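Local coordinates for AT-less polyketide synthase (Streptomyces platensis subsp. rosaceus, PDB 4TKT), which probably catalyses decarboxylative carbon-carbon bond formation as a ketosynthase domain of the modular polyketide synthase that makes isomigrastatin, at residues Cys101-Leu106 / Tyr605-Glu610. Residues are numbered along the deposited sequence; the frame is centred on the assembly and turned at random.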
loop_
_atom_site.group_PDB
_atom_site.type_symbol
_atom_site.label_atom_id
_atom_site.label_comp_id
_atom_site.label_asym_id
_atom_site.label_seq_id
_atom_site.Cartn_x
_atom_site.Cartn_y
_atom_site.Cartn_z
ATOM N N CYS A 101 -1.021 1.060 8.325
ATOM C CA CYS A 101 -0.770 1.319 6.916
ATOM C C CYS A 101 -0.942 2.798 6.576
ATOM O O CYS A 101 -0.146 3.373 5.837
ATOM C CB CYS A 101 -1.703 0.474 6.054
ATOM S SG CYS A 101 -1.510 0.721 4.283
ATOM N N ALA A 102 -1.994 3.406 7.118
ATOM C CA ALA A 102 -2.273 4.819 6.889
ATOM C C ALA A 102 -1.126 5.701 7.369
ATOM O O ALA A 102 -0.701 6.617 6.666
ATOM C CB ALA A 102 -3.563 5.219 7.578
ATOM N N HIS A 103 -0.631 5.423 8.568
ATOM C CA HIS A 103 0.454 6.212 9.132
ATOM C C HIS A 103 1.727 6.064 8.311
ATOM O O HIS A 103 2.380 7.056 7.985
ATOM C CB HIS A 103 0.727 5.814 10.581
ATOM C CG HIS A 103 1.786 6.641 11.238
ATOM N ND1 HIS A 103 1.583 7.954 11.605
ATOM C CD2 HIS A 103 3.065 6.349 11.573
ATOM C CE1 HIS A 103 2.688 8.432 12.149
ATOM N NE2 HIS A 103 3.602 7.480 12.140
ATOM N N THR A 104 2.073 4.823 7.977
ATOM C CA THR A 104 3.273 4.555 7.191
ATOM C C THR A 104 3.221 5.267 5.842
ATOM O O THR A 104 4.253 5.682 5.317
ATOM C CB THR A 104 3.478 3.046 6.961
ATOM O OG1 THR A 104 2.275 2.479 6.439
ATOM C CG2 THR A 104 3.816 2.350 8.263
ATOM N N THR A 105 2.019 5.419 5.291
ATOM C CA THR A 105 1.856 6.082 4.001
ATOM C C THR A 105 2.151 7.572 4.117
ATOM O O THR A 105 2.761 8.164 3.225
ATOM C CB THR A 105 0.438 5.893 3.425
ATOM O OG1 THR A 105 0.092 4.503 3.431
ATOM C CG2 THR A 105 0.373 6.414 1.998
ATOM N N LEU A 106 1.719 8.180 5.216
ATOM C CA LEU A 106 2.006 9.589 5.453
ATOM C C LEU A 106 3.503 9.804 5.640
ATOM O O LEU A 106 4.065 10.786 5.158
ATOM C CB LEU A 106 1.239 10.106 6.670
ATOM C CG LEU A 106 -0.105 10.782 6.390
ATOM C CD1 LEU A 106 -1.125 9.801 5.826
ATOM C CD2 LEU A 106 -0.634 11.442 7.647
ATOM N N TYR A 605 7.683 4.453 11.222
ATOM C CA TYR A 605 7.679 4.238 12.666
ATOM C C TYR A 605 7.677 2.751 13.008
ATOM O O TYR A 605 6.937 1.972 12.408
ATOM C CB TYR A 605 6.470 4.924 13.309
ATOM C CG TYR A 605 6.454 4.842 14.819
ATOM C CD1 TYR A 605 5.858 3.771 15.473
ATOM C CD2 TYR A 605 7.039 5.837 15.593
ATOM C CE1 TYR A 605 5.847 3.694 16.851
ATOM C CE2 TYR A 605 7.030 5.767 16.972
ATOM C CZ TYR A 605 6.435 4.694 17.595
ATOM O OH TYR A 605 6.423 4.615 18.968
ATOM N N PRO A 606 8.510 2.355 13.982
ATOM C CA PRO A 606 8.597 0.968 14.447
ATOM C C PRO A 606 7.512 0.639 15.470
ATOM O O PRO A 606 7.752 0.734 16.676
ATOM C CB PRO A 606 9.984 0.907 15.081
ATOM C CG PRO A 606 10.193 2.293 15.612
ATOM C CD PRO A 606 9.479 3.229 14.667
ATOM N N PHE A 607 6.334 0.255 14.990
ATOM C CA PHE A 607 5.204 -0.009 15.873
ATOM C C PHE A 607 5.512 -1.114 16.874
ATOM O O PHE A 607 6.212 -2.078 16.558
ATOM C CB PHE A 607 3.957 -0.382 15.060
ATOM C CG PHE A 607 3.459 0.722 14.173
ATOM C CD1 PHE A 607 2.888 1.860 14.717
ATOM C CD2 PHE A 607 3.557 0.620 12.796
ATOM C CE1 PHE A 607 2.431 2.876 13.905
ATOM C CE2 PHE A 607 3.101 1.633 11.978
ATOM C CZ PHE A 607 2.538 2.763 12.532
ATOM N N ALA A 608 4.997 -0.953 18.089
ATOM C CA ALA A 608 5.051 -2.009 19.090
ATOM C C ALA A 608 4.294 -3.232 18.575
ATOM O O ALA A 608 3.215 -3.102 17.992
ATOM C CB ALA A 608 4.469 -1.525 20.408
ATOM N N ARG A 609 4.863 -4.415 18.783
ATOM C CA ARG A 609 4.327 -5.636 18.187
ATOM C C ARG A 609 3.683 -6.559 19.215
ATOM O O ARG A 609 3.871 -7.774 19.174
ATOM C CB ARG A 609 5.434 -6.384 17.440
ATOM C CG ARG A 609 6.057 -5.594 16.296
ATOM C CD ARG A 609 7.365 -6.218 15.817
ATOM N NE ARG A 609 7.188 -7.577 15.310
ATOM C CZ ARG A 609 7.475 -8.679 15.998
ATOM N NH1 ARG A 609 7.959 -8.588 17.229
ATOM N NH2 ARG A 609 7.280 -9.873 15.453
ATOM N N GLU A 610 2.918 -5.977 20.132
ATOM C CA GLU A 610 2.207 -6.755 21.139
ATOM C C GLU A 610 0.933 -7.359 20.549
ATOM O O GLU A 610 0.281 -6.747 19.706
ATOM C CB GLU A 610 1.891 -5.880 22.352
ATOM C CG GLU A 610 1.492 -4.458 21.987
ATOM C CD GLU A 610 1.861 -3.446 23.056
ATOM O OE1 GLU A 610 2.821 -3.706 23.814
ATOM O OE2 GLU A 610 1.193 -2.392 23.136
#
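Phe-607 reaches from the C-terminal loop to His-103 and Thr-104 on one turn of helix 93-109, leading with the far end of its ring. CZ lies 3.7 Å from His-103 CD2 and 4.0 Å from His-103 CB; the two ring planes are inclined at 68° and meet obliquely. CE2 meets the Thr-104 methyl CG2 at 3.9 Å, the methyl lying at the ring edge. The imidazole of His-103, its CG anti to the main-chain nitrogen (chi1 -177°), extends to the loop, and Tyr-605 CB approaches its edge, 4.0 Å from NE2. The Tyr-605 ring then leads away from the helix, its hydroxyl hydrogen-bonded to Phe-467 N. Packing is closest where Phe-607 CZ meets the buried His-103, and Phe-80 adds a third ring there, edge-to-face with both. Toward the partly exposed Thr-104 the contact thins to that single methyl. Thr-104 OG1 turns back to its own helix, bonding Cys-101 O at 2.7 Å from above the carbonyl plane. Beyond Phe-607 the loop leaves the helix toward the exposed Arg-609. Helix 93-109 thus lies between sheet and loop: Thr-104 and Thr-105 touch Ala-15 of strand 9-17 and Cys-101 packs on strand 252-260, while the loop, with Pro-606 against helix 469-482, joins this ketosynthase helix to the linker region.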